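Local coordinates for protein p-nitrophenyl phosphatase (Pho2) (Archaeoglobus fulgidus, PDB 3QGM) that probably hydrolyses phosphate esters with the help of a bound divalent metal ion, as a phosphatase of the haloacid dehalogenase superfamily, at residues Thr77-Ala85 / Gly100-Ala108; Tyr115-Gly124 / Arg139-Thr150. All blocks are in the same frame, centred on the assembly; numbering follows the deposited sequence.

Contact 1: residues Thr77-Ala85 / Gly100-Ala108; sequences TYATARFIA and GLIEELRLA
Ala81 fits its methyl group against the backbone of helix 100-107, where its CB comes within 3.1 Å of the Glu104 carbonyl O. The two helix axes pass 8.2 Å apart at a crossing angle of -34°. Ala108, one turn beyond Glu104, sets its CB 3.8 Å from Ala81 CB, and Ala85 rests on the same methyl. On the outer side Glu104 reaches across the groove. Its CG, anti to the carbonyl carbon, packs against Thr77, and a bend at chi2 (-69°) brings the carboxylate beside Tyr78 CB and the ring edge. Thr77 OG1, which is bonded to Arg52 O, sits 3.6 Å from Glu104 CG. The carboxylate stands nearly upright to the Tyr78 ring, the planes 86° apart, with Glu104 OE1 at the ring edge 3.4 Å from CD1 of Tyr78; OE2 takes the backbone N of Arg54. Arg82 is bent at chi2 too: its CG lies over the Tyr78 ring, while Ala108 lies over one face of its guanidinium. The guanidinium does not touch the carboxylate directly. Instead, water 1 donates to Glu104 O (2.7 Å) and to Glu104 OE1 (2.8 Å) and accepts weakly from Arg82 NE, and water 2 makes a second bridge to OE1, also weak on its Arg82 NH2 side. On the inner side, Leu105 turns CD2 toward Ala81 and Ile84. Leu101 and Leu105 also pack on strand 92-95. Two neighbouring helices on one face of a parallel sheet, joined through strand 92-95, are characteristic of a Rossmann-like alpha/beta domain, consistent with the cap of UmpH-like phosphatases.

Contact 2: residues Tyr115-Gly124 / Arg139-Thr150; sequences YDEAEYLVVG and RACLRGIRYIAT
Ala118 O is held by Arg143 NH1 at 3.1 Å, in the carbonyl plane on a lone pair, and by water 3, which also accepts from Arg143 NH2. The same NH1 makes a weak bond to Tyr115 O, and a bend at chi3 (60°) turns the guanidinium in under the 115-118 turn, Asp116 O above one face and Ile145 CG2 above the other. Tyr115 crosses the Arg139 chain obliquely, CD2 and CE2 against Arg139 CB and CD, and takes Arg139 NH1 on its OH at 3.1 Å, in the guanidinium plane. A leucine in its place would probably leave Arg139 NH1 without the hydroxyl and open a gap beside Arg139 CB and CD. Arg139 NH2 and NE also bind Asp160 OD2 and Pro162 O of the second subunit. Strands 120-123 and 146-149 pair in parallel, with Ile148 N bonded to Leu121 O at 2.8 Å and Ile148 O to Val123 N. Leu121 CD2 makes a CH-pi contact over the Tyr147 ring, while Tyr120 CE2 meets Arg146 CG at 3.5 Å; Glu87 binds both polar ends. In this beta-alpha-beta unit, strand 120-123 also pairs with 92-95; helix 76-87 packs on Tyr120 and Val122, helix 167-177 on Val123 and Tyr147.

The two contacts follow one another along the chain, their centres 15 Å apart, and build one domain: contact 1 pairs two helices over a face of the parallel sheet, and contact 2 supplies two of its strands. Both helices touch contact 2. From helix 76-87, Ile84 CD1 packs 3.5 Å from Val122 CG2 and Thr80 OG1 lies 3.4 Å from Thr150 CA; from helix 99-107, Leu101 CD2 touches Thr150 CG2 at 3.7 Å. Both contacts lie away from the calcium ion bound by Asp14, Asp16 and Asp212, at or just after the ends of strands 10-14 and 207-211 of the other, six-stranded parallel sheet. Helix 76-87 directly follows strand 73-75 of that sheet, so contact 1 probably lies close to where the chain passes between domains.

Contact 1: residues Thr77-Ala85 / Gly100-Ala108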
loop_
_atom_site.group_PDB
_atom_site.type_symbol
_atom_site.label_atom_id
_atom_site.label_comp_id
_atom_site.label_asym_id
_atom_site.label_seq_id
_atom_site.Cartn_x
_atom_site.Cartn_y
_atom_site.Cartn_z
ATOM N N THR A 77 8.491 -6.467 18.305
ATOM C CA THR A 77 8.731 -5.089 18.713
ATOM C C THR A 77 10.102 -5.000 19.411
ATOM O O THR A 77 10.984 -4.194 19.042
ATOM C CB THR A 77 7.656 -4.585 19.685
ATOM O OG1 THR A 77 7.527 -5.507 20.772
ATOM C CG2 THR A 77 6.255 -4.387 18.953
ATOM N N TYR A 78 10.305 -5.895 20.372
ATOM C CA TYR A 78 11.623 -5.950 21.083
ATOM C C TYR A 78 12.768 -6.353 20.125
ATOM O O TYR A 78 13.886 -5.793 20.189
ATOM C CB TYR A 78 11.491 -6.923 22.260
ATOM C CG TYR A 78 12.750 -7.346 22.966
ATOM C CD1 TYR A 78 13.193 -6.634 24.061
ATOM C CD2 TYR A 78 13.488 -8.473 22.563
ATOM C CE1 TYR A 78 14.323 -6.996 24.767
ATOM C CE2 TYR A 78 14.692 -8.854 23.265
ATOM C CZ TYR A 78 15.074 -8.086 24.370
ATOM O OH TYR A 78 16.185 -8.359 25.139
ATOM N N ALA A 79 12.509 -7.326 19.235
ATOM C CA ALA A 79 13.580 -7.861 18.422
ATOM C C ALA A 79 14.044 -6.705 17.552
ATOM O O ALA A 79 15.251 -6.509 17.348
ATOM C CB ALA A 79 13.120 -9.097 17.560
ATOM N N THR A 80 13.084 -5.912 17.068
ATOM C CA THR A 80 13.389 -4.891 16.086
ATOM C C THR A 80 14.227 -3.788 16.719
ATOM O O THR A 80 15.220 -3.326 16.119
ATOM C CB THR A 80 12.095 -4.288 15.486
ATOM O OG1 THR A 80 11.428 -5.295 14.708
ATOM C CG2 THR A 80 12.426 -3.050 14.637
ATOM N N ALA A 81 13.820 -3.389 17.936
ATOM C CA ALA A 81 14.495 -2.333 18.716
ATOM C C ALA A 81 15.928 -2.733 19.050
ATOM O O ALA A 81 16.863 -1.983 18.780
ATOM C CB ALA A 81 13.695 -1.991 20.024
ATOM N N ARG A 82 16.120 -3.945 19.554
ATOM C CA ARG A 82 17.474 -4.427 19.869
ATOM C C ARG A 82 18.377 -4.625 18.634
ATOM O O ARG A 82 19.569 -4.329 18.692
ATOM C CB ARG A 82 17.396 -5.738 20.654
ATOM C CG ARG A 82 16.661 -5.598 21.953
ATOM C CD ARG A 82 17.311 -4.716 22.992
ATOM N NE ARG A 82 16.307 -4.356 24.011
ATOM C CZ ARG A 82 16.565 -3.933 25.249
ATOM N NH1 ARG A 82 17.834 -3.833 25.703
ATOM N NH2 ARG A 82 15.535 -3.645 26.059
ATOM N N PHE A 83 17.810 -5.099 17.530
ATOM C CA PHE A 83 18.531 -5.155 16.266
ATOM C C PHE A 83 19.116 -3.763 15.897
ATOM O O PHE A 83 20.261 -3.625 15.528
ATOM C CB PHE A 83 17.607 -5.705 15.144
ATOM C CG PHE A 83 18.272 -5.776 13.808
ATOM C CD1 PHE A 83 18.892 -6.942 13.388
ATOM C CD2 PHE A 83 18.348 -4.652 12.998
ATOM C CE1 PHE A 83 19.585 -6.981 12.147
ATOM C CE2 PHE A 83 19.003 -4.677 11.774
ATOM C CZ PHE A 83 19.640 -5.838 11.353
ATOM N N ILE A 84 18.319 -2.718 15.990
ATOM C CA ILE A 84 18.802 -1.406 15.643
ATOM C C ILE A 84 19.894 -0.905 16.601
ATOM O O ILE A 84 20.909 -0.341 16.180
ATOM C CB ILE A 84 17.631 -0.425 15.556
ATOM C CG1 ILE A 84 16.660 -0.933 14.471
ATOM C CG2 ILE A 84 18.143 0.967 15.276
ATOM C CD1 ILE A 84 15.364 -0.109 14.231
ATOM N N ALA A 85 19.622 -1.071 17.881
ATOM C CA ALA A 85 20.466 -0.572 18.955
ATOM C C ALA A 85 21.874 -1.187 18.880
ATOM O O ALA A 85 22.897 -0.503 19.126
ATOM C CB ALA A 85 19.809 -0.912 20.266
ATOM N N GLY A 100 3.491 0.256 21.876
ATOM C CA GLY A 100 4.329 -0.830 22.313
ATOM C C GLY A 100 5.613 -0.949 21.523
ATOM O O GLY A 100 6.637 -1.374 22.071
ATOM N N LEU A 101 5.590 -0.578 20.236
ATOM C CA LEU A 101 6.827 -0.521 19.483
ATOM C C LEU A 101 7.705 0.642 19.934
ATOM O O LEU A 101 8.920 0.466 20.172
ATOM C CB LEU A 101 6.555 -0.434 18.007
ATOM C CG LEU A 101 7.773 -0.313 17.110
ATOM C CD1 LEU A 101 8.826 -1.422 17.348
ATOM C CD2 LEU A 101 7.294 -0.319 15.631
ATOM N N ILE A 102 7.081 1.805 20.098
ATOM C CA ILE A 102 7.774 3.010 20.543
ATOM C C ILE A 102 8.438 2.708 21.891
ATOM O O ILE A 102 9.565 3.079 22.126
ATOM C CB ILE A 102 6.781 4.161 20.707
ATOM C CG1 ILE A 102 6.186 4.590 19.331
ATOM C CG2 ILE A 102 7.437 5.321 21.418
ATOM C CD1 ILE A 102 5.080 5.608 19.440
ATOM N N GLU A 103 7.688 2.060 22.774
ATOM C CA GLU A 103 8.205 1.662 24.083
ATOM C C GLU A 103 9.492 0.859 23.946
ATOM O O GLU A 103 10.458 1.145 24.661
ATOM C CB GLU A 103 7.180 0.867 24.882
ATOM C CG GLU A 103 7.543 0.706 26.348
ATOM C CD GLU A 103 6.405 0.948 27.309
ATOM O OE1 GLU A 103 5.249 0.564 27.056
ATOM O OE2 GLU A 103 6.691 1.572 28.323
ATOM N N GLU A 104 9.482 -0.178 23.089
ATOM C CA GLU A 104 10.640 -1.061 22.975
ATOM C C GLU A 104 11.776 -0.305 22.326
ATOM O O GLU A 104 12.937 -0.465 22.670
ATOM C CB GLU A 104 10.313 -2.334 22.178
ATOM C CG GLU A 104 9.347 -3.294 22.898
ATOM C CD GLU A 104 9.978 -3.981 24.150
ATOM O OE1 GLU A 104 11.205 -3.891 24.327
ATOM O OE2 GLU A 104 9.259 -4.642 24.931
ATOM N N LEU A 105 11.451 0.574 21.398
ATOM C CA LEU A 105 12.475 1.433 20.826
ATOM C C LEU A 105 13.170 2.281 21.899
ATOM O O LEU A 105 14.379 2.368 21.918
ATOM C CB LEU A 105 11.904 2.307 19.731
ATOM C CG LEU A 105 11.516 1.625 18.412
ATOM C CD1 LEU A 105 10.732 2.626 17.651
ATOM C CD2 LEU A 105 12.746 1.095 17.557
ATOM N N ARG A 106 12.393 2.930 22.765
ATOM C CA ARG A 106 12.952 3.725 23.865
ATOM C C ARG A 106 13.668 2.855 24.865
ATOM O O ARG A 106 14.766 3.187 25.306
ATOM C CB ARG A 106 11.891 4.557 24.586
ATOM C CG ARG A 106 11.556 5.826 23.864
ATOM C CD ARG A 106 11.418 7.088 24.802
ATOM N NE ARG A 106 11.088 8.299 24.024
ATOM C CZ ARG A 106 9.891 8.493 23.519
ATOM N NH1 ARG A 106 8.969 7.576 23.710
ATOM N NH2 ARG A 106 9.606 9.588 22.834
ATOM N N LEU A 107 13.091 1.706 25.164
ATOM C CA LEU A 107 13.737 0.786 26.110
ATOM C C LEU A 107 15.094 0.285 25.634
ATOM O O LEU A 107 15.952 -0.002 26.435
ATOM C CB LEU A 107 12.853 -0.418 26.439
ATOM C CG LEU A 107 11.630 -0.207 27.314
ATOM C CD1 LEU A 107 10.739 -1.438 27.232
ATOM C CD2 LEU A 107 12.008 0.054 28.790
ATOM N N ALA A 108 15.294 0.200 24.323
ATOM C CA ALA A 108 16.601 -0.183 23.782
ATOM C C ALA A 108 17.574 0.983 23.684
ATOM O O ALA A 108 18.661 0.826 23.125
ATOM C CB ALA A 108 16.447 -0.874 22.432
HETATM O O HOH W 1 13.750 -2.853 23.606
HETATM O O HOH W 2 12.528 -4.634 26.772
#

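Contact 2: residues Tyr115-Gly124 / Arg139-Thr150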
loop_
_atom_site.group_PDB
_atom_site.type_symbol
_atom_site.label_atom_id
_atom_site.label_comp_id
_atom_site.label_asym_id
_atom_site.label_seq_id
_atom_site.Cartn_x
_atom_site.Cartn_y
_atom_site.Cartn_z
ATOM N N TYR A 115 10.507 12.579 11.261
ATOM C CA TYR A 115 10.828 11.785 10.083
ATOM C C TYR A 115 12.018 12.337 9.304
ATOM O O TYR A 115 12.787 11.568 8.750
ATOM C CB TYR A 115 9.600 11.664 9.150
ATOM C CG TYR A 115 9.233 12.935 8.389
ATOM C CD1 TYR A 115 8.343 13.880 8.920
ATOM C CD2 TYR A 115 9.804 13.213 7.165
ATOM C CE1 TYR A 115 8.014 15.058 8.199
ATOM C CE2 TYR A 115 9.492 14.375 6.470
ATOM C CZ TYR A 115 8.599 15.277 6.981
ATOM O OH TYR A 115 8.337 16.403 6.255
ATOM N N ASP A 116 12.207 13.655 9.314
ATOM C CA ASP A 116 13.298 14.307 8.596
ATOM C C ASP A 116 14.612 14.330 9.359
ATOM O O ASP A 116 15.610 14.761 8.825
ATOM C CB ASP A 116 12.898 15.753 8.165
ATOM C CG ASP A 116 12.384 16.627 9.357
ATOM O OD1 ASP A 116 12.352 16.120 10.493
ATOM O OD2 ASP A 116 12.004 17.807 9.156
ATOM N N GLU A 117 14.619 13.885 10.611
ATOM C CA GLU A 117 15.863 13.805 11.383
ATOM C C GLU A 117 16.305 12.365 11.538
ATOM O O GLU A 117 17.440 12.121 11.892
ATOM C CB GLU A 117 15.658 14.389 12.795
ATOM C CG GLU A 117 15.352 15.899 12.822
ATOM C CD GLU A 117 14.696 16.396 14.139
ATOM O OE1 GLU A 117 14.143 15.593 14.955
ATOM O OE2 GLU A 117 14.716 17.631 14.335
ATOM N N ALA A 118 15.399 11.415 11.290
ATOM C CA ALA A 118 15.681 10.004 11.549
ATOM C C ALA A 118 16.853 9.461 10.753
ATOM O O ALA A 118 16.998 9.804 9.590
ATOM C CB ALA A 118 14.432 9.159 11.239
ATOM N N GLU A 119 17.651 8.590 11.367
ATOM C CA GLU A 119 18.562 7.714 10.641
ATOM C C GLU A 119 17.909 6.373 10.278
ATOM O O GLU A 119 18.389 5.686 9.398
ATOM C CB GLU A 119 19.811 7.389 11.456
ATOM C CG GLU A 119 20.252 8.468 12.427
ATOM C CD GLU A 119 21.230 7.901 13.455
ATOM O OE1 GLU A 119 22.074 7.076 13.011
ATOM O OE2 GLU A 119 21.128 8.240 14.663
ATOM N N TYR A 120 16.859 5.979 11.002
ATOM C CA TYR A 120 16.145 4.742 10.713
ATOM C C TYR A 120 14.656 5.017 10.560
ATOM O O TYR A 120 14.056 5.758 11.372
ATOM C CB TYR A 120 16.322 3.717 11.835
ATOM C CG TYR A 120 17.670 3.001 11.907
ATOM C CD1 TYR A 120 18.810 3.657 12.372
ATOM C CD2 TYR A 120 17.799 1.656 11.495
ATOM C CE1 TYR A 120 20.055 2.994 12.413
ATOM C CE2 TYR A 120 19.044 0.996 11.530
ATOM C CZ TYR A 120 20.150 1.678 12.005
ATOM O OH TYR A 120 21.338 1.028 12.085
ATOM N N LEU A 121 14.072 4.384 9.542
ATOM C CA LEU A 121 12.651 4.257 9.411
ATOM C C LEU A 121 12.248 2.882 9.930
ATOM O O LEU A 121 12.730 1.876 9.442
ATOM C CB LEU A 121 12.243 4.439 7.909
ATOM C CG LEU A 121 10.805 4.080 7.503
ATOM C CD1 LEU A 121 9.769 4.910 8.326
ATOM C CD2 LEU A 121 10.619 4.211 5.897
ATOM N N VAL A 122 11.345 2.850 10.904
ATOM C CA VAL A 122 10.877 1.640 11.544
ATOM C C VAL A 122 9.370 1.489 11.280
ATOM O O VAL A 122 8.561 2.299 11.699
ATOM C CB VAL A 122 11.187 1.671 13.062
ATOM C CG1 VAL A 122 10.835 0.365 13.732
ATOM C CG2 VAL A 122 12.671 1.990 13.265
ATOM N N VAL A 123 9.021 0.492 10.484
ATOM C CA VAL A 123 7.657 0.343 10.038
ATOM C C VAL A 123 7.050 -0.754 10.870
ATOM O O VAL A 123 7.553 -1.841 10.905
ATOM C CB VAL A 123 7.629 -0.009 8.533
ATOM C CG1 VAL A 123 6.325 -0.671 8.184
ATOM C CG2 VAL A 123 7.872 1.258 7.670
ATOM N N GLY A 124 6.014 -0.431 11.614
ATOM C CA GLY A 124 5.185 -1.403 12.300
ATOM C C GLY A 124 3.720 -0.997 12.057
ATOM O O GLY A 124 3.431 0.167 11.751
ATOM N N ARG A 139 8.160 10.199 2.978
ATOM C CA ARG A 139 9.303 11.113 2.885
ATOM C C ARG A 139 10.569 10.484 3.464
ATOM O O ARG A 139 11.638 10.620 2.886
ATOM C CB ARG A 139 8.955 12.444 3.531
ATOM C CG ARG A 139 7.839 13.145 2.738
ATOM C CD ARG A 139 7.428 14.451 3.382
ATOM N NE ARG A 139 6.384 15.105 2.657
ATOM C CZ ARG A 139 5.751 16.199 3.064
ATOM N NH1 ARG A 139 6.078 16.781 4.220
ATOM N NH2 ARG A 139 4.801 16.722 2.290
ATOM N N ALA A 140 10.452 9.773 4.575
ATOM C CA ALA A 140 11.603 9.041 5.148
ATOM C C ALA A 140 12.190 7.999 4.191
ATOM O O ALA A 140 13.428 7.822 4.028
ATOM C CB ALA A 140 11.176 8.376 6.467
ATOM N N CYS A 141 11.293 7.305 3.522
ATOM C CA CYS A 141 11.692 6.245 2.639
ATOM C C CYS A 141 12.439 6.838 1.397
ATOM O O CYS A 141 13.497 6.361 1.017
ATOM C CB CYS A 141 10.423 5.486 2.281
ATOM S SG CYS A 141 10.683 3.969 1.504
ATOM N N LEU A 142 11.913 7.934 0.854
ATOM C CA LEU A 142 12.517 8.673 -0.257
ATOM C C LEU A 142 13.858 9.352 0.125
ATOM O O LEU A 142 14.693 9.520 -0.734
ATOM C CB LEU A 142 11.579 9.762 -0.795
ATOM C CG LEU A 142 10.357 9.359 -1.645
ATOM C CD1 LEU A 142 9.468 10.565 -1.752
ATOM C CD2 LEU A 142 10.769 8.859 -3.033
ATOM N N ARG A 143 14.047 9.730 1.390
ATOM C CA ARG A 143 15.371 10.201 1.833
ATOM C C ARG A 143 16.419 9.102 1.778
ATOM O O ARG A 143 17.592 9.372 1.769
ATOM C CB ARG A 143 15.342 10.746 3.254
ATOM C CG ARG A 143 14.784 12.123 3.402
ATOM C CD ARG A 143 14.751 12.437 4.894
ATOM N NE ARG A 143 16.101 12.373 5.409
ATOM C CZ ARG A 143 16.444 11.989 6.626
ATOM N NH1 ARG A 143 15.539 11.604 7.546
ATOM N NH2 ARG A 143 17.720 11.995 6.912
ATOM N N GLY A 144 15.990 7.856 1.788
ATOM C CA GLY A 144 16.906 6.738 1.581
ATOM C C GLY A 144 17.544 6.217 2.846
ATOM O O GLY A 144 18.461 5.400 2.791
ATOM N N ILE A 145 17.001 6.628 3.990
ATOM C CA ILE A 145 17.453 6.104 5.273
ATOM C C ILE A 145 17.158 4.617 5.424
ATOM O O ILE A 145 16.332 4.039 4.738
ATOM C CB ILE A 145 16.923 6.955 6.469
ATOM C CG1 ILE A 145 15.407 6.811 6.679
ATOM C CG2 ILE A 145 17.262 8.462 6.227
ATOM C CD1 ILE A 145 14.860 7.592 7.912
ATOM N N ARG A 146 17.915 3.992 6.300
ATOM C CA ARG A 146 17.841 2.572 6.536
ATOM C C ARG A 146 16.429 2.254 7.027
ATOM O O ARG A 146 15.886 2.956 7.853
ATOM C CB ARG A 146 18.895 2.197 7.592
ATOM C CG ARG A 146 18.924 0.737 8.001
ATOM C CD ARG A 146 20.419 0.326 8.188
ATOM N NE ARG A 146 20.596 -1.043 8.641
ATOM C CZ ARG A 146 20.692 -2.100 7.828
ATOM N NH1 ARG A 146 20.629 -1.963 6.507
ATOM N NH2 ARG A 146 20.859 -3.314 8.356
ATOM N N TYR A 147 15.879 1.159 6.545
ATOM C CA TYR A 147 14.466 0.911 6.611
ATOM C C TYR A 147 14.260 -0.495 7.168
ATOM O O TYR A 147 14.588 -1.492 6.538
ATOM C CB TYR A 147 13.894 1.146 5.196
ATOM C CG TYR A 147 12.485 0.685 4.898
ATOM C CD1 TYR A 147 11.576 0.360 5.905
ATOM C CD2 TYR A 147 12.060 0.621 3.583
ATOM C CE1 TYR A 147 10.281 -0.066 5.594
ATOM C CE2 TYR A 147 10.774 0.190 3.253
ATOM C CZ TYR A 147 9.884 -0.139 4.256
ATOM O OH TYR A 147 8.638 -0.588 3.893
ATOM N N ILE A 148 13.728 -0.549 8.385
ATOM C CA ILE A 148 13.446 -1.789 9.048
ATOM C C ILE A 148 11.941 -1.989 9.238
ATOM O O ILE A 148 11.212 -1.065 9.626
ATOM C CB ILE A 148 14.077 -1.819 10.456
ATOM C CG1 ILE A 148 15.483 -1.214 10.407
ATOM C CG2 ILE A 148 14.122 -3.280 10.935
ATOM C CD1 ILE A 148 16.484 -2.102 9.731
ATOM N N ALA A 149 11.487 -3.197 9.031
ATOM C CA ALA A 149 10.095 -3.535 9.337
ATOM C C ALA A 149 10.062 -4.611 10.433
ATOM O O ALA A 149 10.877 -5.522 10.466
ATOM C CB ALA A 149 9.351 -3.997 8.090
ATOM N N THR A 150 9.103 -4.471 11.332
ATOM C CA THR A 150 8.924 -5.378 12.436
ATOM C C THR A 150 8.561 -6.777 11.970
ATOM O O THR A 150 9.071 -7.790 12.481
ATOM C CB THR A 150 7.817 -4.825 13.383
ATOM O OG1 THR A 150 6.625 -4.533 12.624
ATOM C CG2 THR A 150 8.274 -3.527 14.085
HETATM O O HOH W 3 19.550 11.468 8.625
HETATM O O HOH W 4 20.161 5.484 7.239
#